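Local atomic coordinates of O-phospho-L-seryl-tRNA:Cys-tRNA synthase (PDB entry 5X6B), a protein that converts O-phosphoseryl-tRNA to cysteinyl-tRNA using pyridoxal phosphate, in the tRNA-dependent route to cysteine of a methanogenic archaeon. Residues L321-V327 / P343-I349. Numbering follows the deposited sequence.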
loop_
_atom_site.group_PDB
_atom_site.type_symbol
_atom_site.label_atom_id
_atom_site.label_comp_id
_atom_site.label_asym_id
_atom_site.label_seq_id
_atom_site.Cartn_x
_atom_site.Cartn_y
_atom_site.Cartn_z
ATOM N N LEU B 321 13.097 22.634 6.202
ATOM C CA LEU B 321 13.994 23.096 7.260
ATOM C C LEU B 321 13.610 24.501 7.704
ATOM O O LEU B 321 13.633 24.821 8.897
ATOM C CB LEU B 321 15.453 23.063 6.800
ATOM C CG LEU B 321 16.038 21.658 6.656
ATOM C CD1 LEU B 321 17.472 21.701 6.172
ATOM C CD2 LEU B 321 15.937 20.930 7.978
ATOM N N LYS B 322 13.238 25.329 6.732
ATOM C CA LYS B 322 12.748 26.674 7.014
ATOM C C LYS B 322 11.522 26.644 7.919
ATOM O O LYS B 322 11.417 27.446 8.849
ATOM C CB LYS B 322 12.424 27.408 5.715
ATOM C CG LYS B 322 11.924 28.818 5.927
ATOM C CD LYS B 322 11.694 29.520 4.603
ATOM C CE LYS B 322 11.104 30.898 4.825
ATOM N NZ LYS B 322 10.739 31.580 3.548
ATOM N N LYS B 323 10.600 25.719 7.654
ATOM C CA LYS B 323 9.425 25.566 8.508
ATOM C C LYS B 323 9.857 25.154 9.901
ATOM O O LYS B 323 9.330 25.645 10.904
ATOM C CB LYS B 323 8.450 24.528 7.947
ATOM C CG LYS B 323 7.882 24.837 6.572
ATOM C CD LYS B 323 7.023 23.676 6.105
ATOM C CE LYS B 323 6.610 23.827 4.656
ATOM N NZ LYS B 323 5.991 22.569 4.146
ATOM N N THR B 324 10.825 24.245 9.939
ATOM C CA THR B 324 11.339 23.694 11.182
ATOM C C THR B 324 11.993 24.773 12.034
ATOM O O THR B 324 11.685 24.925 13.220
ATOM C CB THR B 324 12.364 22.583 10.901
ATOM O OG1 THR B 324 11.756 21.560 10.105
ATOM C CG2 THR B 324 12.887 21.987 12.197
ATOM N N ARG B 325 12.901 25.524 11.420
ATOM C CA ARG B 325 13.648 26.545 12.141
ATOM C C ARG B 325 12.750 27.694 12.572
ATOM O O ARG B 325 12.996 28.318 13.603
ATOM C CB ARG B 325 14.805 27.059 11.289
ATOM C CG ARG B 325 15.847 25.992 11.035
ATOM C CD ARG B 325 17.029 26.498 10.243
ATOM N NE ARG B 325 17.943 25.404 9.934
ATOM C CZ ARG B 325 19.041 25.526 9.195
ATOM N NH1 ARG B 325 19.374 26.704 8.684
ATOM N NH2 ARG B 325 19.807 24.467 8.968
ATOM N N TYR B 326 11.704 27.963 11.792
ATOM C CA TYR B 326 10.700 28.943 12.188
ATOM C C TYR B 326 10.047 28.533 13.502
ATOM O O TYR B 326 9.837 29.361 14.384
ATOM C CB TYR B 326 9.633 29.109 11.106
ATOM C CG TYR B 326 8.450 29.943 11.549
ATOM C CD1 TYR B 326 8.515 31.331 11.560
ATOM C CD2 TYR B 326 7.268 29.340 11.963
ATOM C CE1 TYR B 326 7.435 32.093 11.969
ATOM C CE2 TYR B 326 6.185 30.095 12.373
ATOM C CZ TYR B 326 6.273 31.468 12.371
ATOM O OH TYR B 326 5.195 32.211 12.781
ATOM N N VAL B 327 9.732 27.248 13.621
ATOM C CA VAL B 327 9.120 26.708 14.831
ATOM C C VAL B 327 10.058 26.812 16.029
ATOM O O VAL B 327 9.649 27.256 17.105
ATOM C CB VAL B 327 8.700 25.232 14.636
ATOM C CG1 VAL B 327 8.237 24.627 15.945
ATOM C CG2 VAL B 327 7.607 25.124 13.573
ATOM N N PRO B 343 22.033 24.847 14.252
ATOM C CA PRO B 343 20.596 24.847 13.966
ATOM C C PRO B 343 20.126 23.517 13.381
ATOM O O PRO B 343 20.956 22.721 12.941
ATOM C CB PRO B 343 20.455 25.967 12.941
ATOM C CG PRO B 343 21.741 25.912 12.188
ATOM C CD PRO B 343 22.797 25.540 13.198
ATOM N N LYS B 344 18.816 23.292 13.369
ATOM C CA LYS B 344 18.259 22.044 12.863
ATOM C C LYS B 344 18.617 21.808 11.403
ATOM O O LYS B 344 18.418 22.677 10.557
ATOM C CB LYS B 344 16.739 22.027 13.025
ATOM C CG LYS B 344 16.251 21.918 14.460
ATOM C CD LYS B 344 16.805 20.686 15.160
ATOM C CE LYS B 344 16.428 19.393 14.453
ATOM N NZ LYS B 344 16.885 18.200 15.229
ATOM N N GLU B 345 19.166 20.630 11.120
ATOM C CA GLU B 345 19.366 20.192 9.745
ATOM C C GLU B 345 18.436 19.010 9.487
ATOM O O GLU B 345 18.648 18.215 8.574
ATOM C CB GLU B 345 20.828 19.818 9.487
ATOM C CG GLU B 345 21.633 20.900 8.765
ATOM C CD GLU B 345 21.070 21.259 7.398
ATOM O OE1 GLU B 345 20.641 20.343 6.663
ATOM O OE2 GLU B 345 21.054 22.464 7.063
ATOM N N HIS B 346 17.399 18.917 10.316
ATOM C CA HIS B 346 16.344 17.924 10.160
ATOM C C HIS B 346 15.066 18.481 10.779
ATOM O O HIS B 346 15.116 19.428 11.559
ATOM C CB HIS B 346 16.737 16.601 10.817
ATOM C CG HIS B 346 15.813 15.461 10.502
ATOM N ND1 HIS B 346 14.774 15.096 11.334
ATOM C CD2 HIS B 346 15.789 14.595 9.465
ATOM C CE1 HIS B 346 14.148 14.053 10.816
ATOM N NE2 HIS B 346 14.742 13.726 9.683
ATOM N N ASP B 347 13.927 17.887 10.440
ATOM C CA ASP B 347 12.628 18.409 10.869
ATOM C C ASP B 347 12.175 17.887 12.235
ATOM O O ASP B 347 11.240 18.424 12.830
ATOM C CB ASP B 347 11.581 18.074 9.811
ATOM C CG ASP B 347 11.531 16.592 9.502
ATOM O OD1 ASP B 347 11.060 15.820 10.362
ATOM O OD2 ASP B 347 12.023 16.183 8.424
ATOM N N LEU B 348 12.829 16.843 12.735
ATOM C CA LEU B 348 12.465 16.300 14.037
ATOM C C LEU B 348 13.004 17.212 15.130
ATOM O O LEU B 348 14.214 17.352 15.291
ATOM C CB LEU B 348 13.002 14.875 14.204
ATOM C CG LEU B 348 12.408 13.962 15.290
ATOM C CD1 LEU B 348 12.894 12.536 15.086
ATOM C CD2 LEU B 348 12.719 14.419 16.711
ATOM N N ILE B 349 12.106 17.818 15.897
ATOM C CA ILE B 349 12.520 18.716 16.965
ATOM C C ILE B 349 12.238 18.136 18.343
ATOM O O ILE B 349 11.134 17.660 18.611
ATOM C CB ILE B 349 11.811 20.080 16.863
ATOM C CG1 ILE B 349 11.915 20.648 15.449
ATOM C CG2 ILE B 349 12.387 21.058 17.869
ATOM C CD1 ILE B 349 11.077 21.898 15.251
#
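Arg-325 reaches out from helix 317-331 and takes the backbone carbonyl of Lys-344 side-on: its NE and NH2 each donate to Lys-344 O, and NE lies 2.8 Å from that oxygen. The oxygen sits in the guanidinium plane, yet the two donors meet it differently, NE in the carbonyl plane and NH2 37° above it. The chain, extended from CG to NE, carries the guanidinium across to the loop. NH2 also forms a salt bridge with Glu-345 OE2 at 3.0 Å, the carboxylate standing almost perpendicular to the guanidinium (83°), while Pro-343 CB lies over one guanidinium face, toward its rim. A leucine in place of Arg-325 would probably leave Lys-344 O without both of these donors and Glu-345 without this positive partner.

This helix packs against the loop leading into strand 349-352, the middle strand of the antiparallel sheet in the small C-terminal domain of this fold type I PLP-dependent enzyme. Thr-324, compact enough for the close approach of helix and loop, sends CG2 anti to its own N (OG1 at chi1 -58°), and the methyl meets Ile-349 CD1 at 3.6 Å. Its hydroxyl bonds back to Glu-320 O while resting against Asp-347 CA, 3.4 Å from OG1. Asp-347 itself turns its carboxylate to Arg-236 and Ser-393. Val-327 and Ile-349, both apolar and buried, meet methyl to methyl, CG1 against CD1. The forked end of Leu-321 lets CD2 meet His-346 N (3.4 Å) and CD1 the Glu-345 carboxylate. Lys-344, bent at chi2 and chi3, curls its NZ back onto Leu-348 O at 2.8 Å.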